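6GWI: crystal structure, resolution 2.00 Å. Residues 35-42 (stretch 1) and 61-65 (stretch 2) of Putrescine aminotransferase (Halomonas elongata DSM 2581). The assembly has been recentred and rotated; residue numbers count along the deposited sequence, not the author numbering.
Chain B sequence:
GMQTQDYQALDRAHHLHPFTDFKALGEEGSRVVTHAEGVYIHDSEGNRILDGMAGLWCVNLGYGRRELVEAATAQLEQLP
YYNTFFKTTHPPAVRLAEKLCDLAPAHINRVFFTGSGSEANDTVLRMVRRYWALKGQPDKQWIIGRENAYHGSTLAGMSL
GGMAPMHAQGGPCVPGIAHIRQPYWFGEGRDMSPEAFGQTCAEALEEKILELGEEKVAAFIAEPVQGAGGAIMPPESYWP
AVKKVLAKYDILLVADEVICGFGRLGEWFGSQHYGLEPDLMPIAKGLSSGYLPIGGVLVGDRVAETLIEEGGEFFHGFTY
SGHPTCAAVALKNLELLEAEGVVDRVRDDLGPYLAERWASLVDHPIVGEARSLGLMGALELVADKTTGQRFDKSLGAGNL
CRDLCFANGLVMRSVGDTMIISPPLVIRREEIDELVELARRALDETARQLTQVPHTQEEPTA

Stretch 1 (35-42) HAEGVYIH
Stretch 2, residues 61-65: LGYGR

A β-hairpin can hold a segment of irregular structure with a single antiparallel bridge while one side chain packs beside it. Residues 35-42 and 61-65 of this aminotransferase illustrate the principle, burying 295 Å² between them.

The hairpin arms, strands 35-37 and 40-42, are joined by a type II' turn from Glu37 to Tyr40. Gly38 (phi/psi 64/-125) and Val39 (-105/17) occupy its corners, and the positive phi of the first favours glycine. The turn is closed by paired backbone hydrogen bonds, Glu37 N to Tyr40 O and Tyr40 N to Glu37 O, both 2.9 Å; farther down, His42 N reaches His35 O at 2.7 Å. The arms are extended, with phi/psi near -154/153 at Ala36 and -112/160 at Ile41.

The second segment has no regular helix or strand, yet Tyr63, at -87/151, is extended enough to pair with Gly38. Their CA atoms lie 4.9 Å apart, and both hydrogen bonds of the bridge form: Tyr63 N to Gly38 O at 2.9 Å, nearly straight at 164°, and Gly38 N to Tyr63 O at 3.0 Å, more bent at 140°.

Tyr63 dominates the contact. Its CA-to-CB bond points toward the hairpin, and chi1 of -55° (m) with chi2 of -87° lays the ring beside the two arms. Ala36, also directed toward its partner, places its methyl over one ring face: Ala36 CB is 3.6 Å from the ring centroid, 20° off the normal, a CH-pi contact whose closest pair is Ala36 CB to Tyr63 CG at 3.4 Å. From the other arm, Ile41 leaves sideways; chi1 of 61° (p) leaves Ile41 CG2 3.9 Å from Tyr63 CE2, while chi2 of 175° (t) sets the position of Ile41 CD1. The tyrosine hydroxyl is hydrogen-bonded elsewhere in the structure. Tyr40 (m, -65°) and Val39 (m, -58°) instead point away from the second segment.

Glycines flank the tyrosine. At Gly62 (72/175), a CB would sit only 3.1 Å from Gly38 O, a tight approach. At Gly64 (87/21), it would fall 2.2 Å from Glu37 OE1 and also jam against the preceding carbonyl oxygen, so the backbone by itself calls for glycine. Glu37 starts away from this segment, but chi1 of -101°, between wells, followed by chi2 of -66° (m) and chi3 of 138°, brings its end back until Glu37 OE1 is 3.3 Å from Gly64 CA. This side chain is poorly ordered, so its placement is less certain than that of the buried ring. Arg65 (m,m,m) points away and occupies the N-cap position of the helix that follows.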

# COMPACT_ATOMS: atom_id res chain seq x y z
N HIS B 35 -15.21 -19.44 -3.19
CA HIS B 35 -14.97 -19.43 -4.63
C HIS B 35 -16.04 -18.59 -5.30
O HIS B 35 -17.06 -18.23 -4.69
CB HIS B 35 -14.92 -20.85 -5.20
CG HIS B 35 -16.22 -21.60 -5.13
ND1 HIS B 35 -16.75 -22.06 -3.94
CD2 HIS B 35 -17.07 -22.01 -6.10
CE1 HIS B 35 -17.88 -22.70 -4.18
NE2 HIS B 35 -18.10 -22.68 -5.48
N ALA B 36 -15.79 -18.25 -6.56
CA ALA B 36 -16.64 -17.35 -7.31
C ALA B 36 -16.49 -17.64 -8.80
O ALA B 36 -15.44 -18.11 -9.25
CB ALA B 36 -16.28 -15.88 -7.03
N GLU B 37 -17.55 -17.34 -9.54
CA GLU B 37 -17.56 -17.48 -10.99
C GLU B 37 -18.55 -16.47 -11.56
O GLU B 37 -19.61 -16.25 -10.97
CB GLU B 37 -17.96 -18.90 -11.42
CG GLU B 37 -16.81 -19.80 -11.82
CD GLU B 37 -16.11 -19.34 -13.08
OE1 GLU B 37 -14.86 -19.39 -13.12
OE2 GLU B 37 -16.80 -18.92 -14.03
N GLY B 38 -18.20 -15.88 -12.69
CA GLY B 38 -19.12 -14.93 -13.30
C GLY B 38 -19.31 -13.74 -12.38
O GLY B 38 -18.34 -13.08 -11.98
N VAL B 39 -20.56 -13.44 -12.06
CA VAL B 39 -20.89 -12.38 -11.12
C VAL B 39 -21.31 -12.94 -9.76
O VAL B 39 -21.90 -12.23 -8.95
CB VAL B 39 -21.96 -11.44 -11.68
CG1 VAL B 39 -21.50 -10.83 -13.00
CG2 VAL B 39 -23.29 -12.18 -11.87
N TYR B 40 -21.01 -14.21 -9.48
CA TYR B 40 -21.49 -14.90 -8.29
C TYR B 40 -20.34 -15.34 -7.40
O TYR B 40 -19.31 -15.82 -7.88
CB TYR B 40 -22.33 -16.14 -8.67
CG TYR B 40 -23.60 -15.80 -9.41
CD1 TYR B 40 -24.76 -15.52 -8.72
CD2 TYR B 40 -23.64 -15.77 -10.80
CE1 TYR B 40 -25.93 -15.20 -9.38
CE2 TYR B 40 -24.80 -15.46 -11.47
CZ TYR B 40 -25.95 -15.18 -10.75
OH TYR B 40 -27.11 -14.86 -11.41
N ILE B 41 -20.55 -15.19 -6.09
CA ILE B 41 -19.63 -15.71 -5.08
C ILE B 41 -20.31 -16.85 -4.34
O ILE B 41 -21.54 -16.97 -4.33
CB ILE B 41 -19.18 -14.62 -4.09
CG1 ILE B 41 -20.38 -14.06 -3.32
CG2 ILE B 41 -18.44 -13.52 -4.82
CD1 ILE B 41 -20.03 -13.07 -2.24
N HIS B 42 -19.49 -17.67 -3.70
CA HIS B 42 -19.98 -18.82 -2.93
C HIS B 42 -19.32 -18.82 -1.56
O HIS B 42 -18.14 -18.47 -1.44
CB HIS B 42 -19.67 -20.13 -3.66
CG HIS B 42 -20.32 -20.25 -5.00
ND1 HIS B 42 -19.86 -19.59 -6.12
CD2 HIS B 42 -21.40 -20.96 -5.41
CE1 HIS B 42 -20.62 -19.88 -7.15
NE2 HIS B 42 -21.57 -20.71 -6.75
N LEU B 61 -14.17 -7.27 -14.77
CA LEU B 61 -14.34 -8.36 -15.73
C LEU B 61 -14.94 -9.62 -15.09
O LEU B 61 -14.96 -10.67 -15.75
CB LEU B 61 -13.01 -8.70 -16.39
CG LEU B 61 -12.46 -7.65 -17.36
CD1 LEU B 61 -11.18 -8.16 -17.99
CD2 LEU B 61 -13.48 -7.28 -18.44
N GLY B 62 -15.42 -9.53 -13.86
CA GLY B 62 -16.04 -10.67 -13.22
C GLY B 62 -15.04 -11.74 -12.82
O GLY B 62 -13.85 -11.63 -13.13
N TYR B 63 -15.51 -12.76 -12.12
CA TYR B 63 -14.64 -13.84 -11.68
C TYR B 63 -14.52 -14.90 -12.76
O TYR B 63 -15.44 -15.10 -13.56
CB TYR B 63 -15.18 -14.45 -10.38
CG TYR B 63 -15.41 -13.45 -9.26
CD1 TYR B 63 -14.38 -13.10 -8.40
CD2 TYR B 63 -16.65 -12.85 -9.07
CE1 TYR B 63 -14.58 -12.19 -7.37
CE2 TYR B 63 -16.86 -11.94 -8.05
CZ TYR B 63 -15.82 -11.61 -7.21
OH TYR B 63 -16.02 -10.70 -6.19
N GLY B 64 -13.38 -15.58 -12.77
CA GLY B 64 -13.16 -16.68 -13.70
C GLY B 64 -12.60 -16.31 -15.05
O GLY B 64 -12.74 -17.10 -15.99
N ARG B 65 -11.95 -15.16 -15.19
CA ARG B 65 -11.35 -14.77 -16.47
C ARG B 65 -10.04 -15.52 -16.64
O ARG B 65 -9.02 -15.16 -16.04
CB ARG B 65 -11.14 -13.26 -16.56
CG ARG B 65 -12.41 -12.43 -16.69
CD ARG B 65 -13.25 -12.84 -17.92
NE ARG B 65 -12.50 -12.81 -19.17
CZ ARG B 65 -12.77 -12.02 -20.22
NH1 ARG B 65 -13.78 -11.17 -20.19
NH2 ARG B 65 -12.01 -12.09 -21.30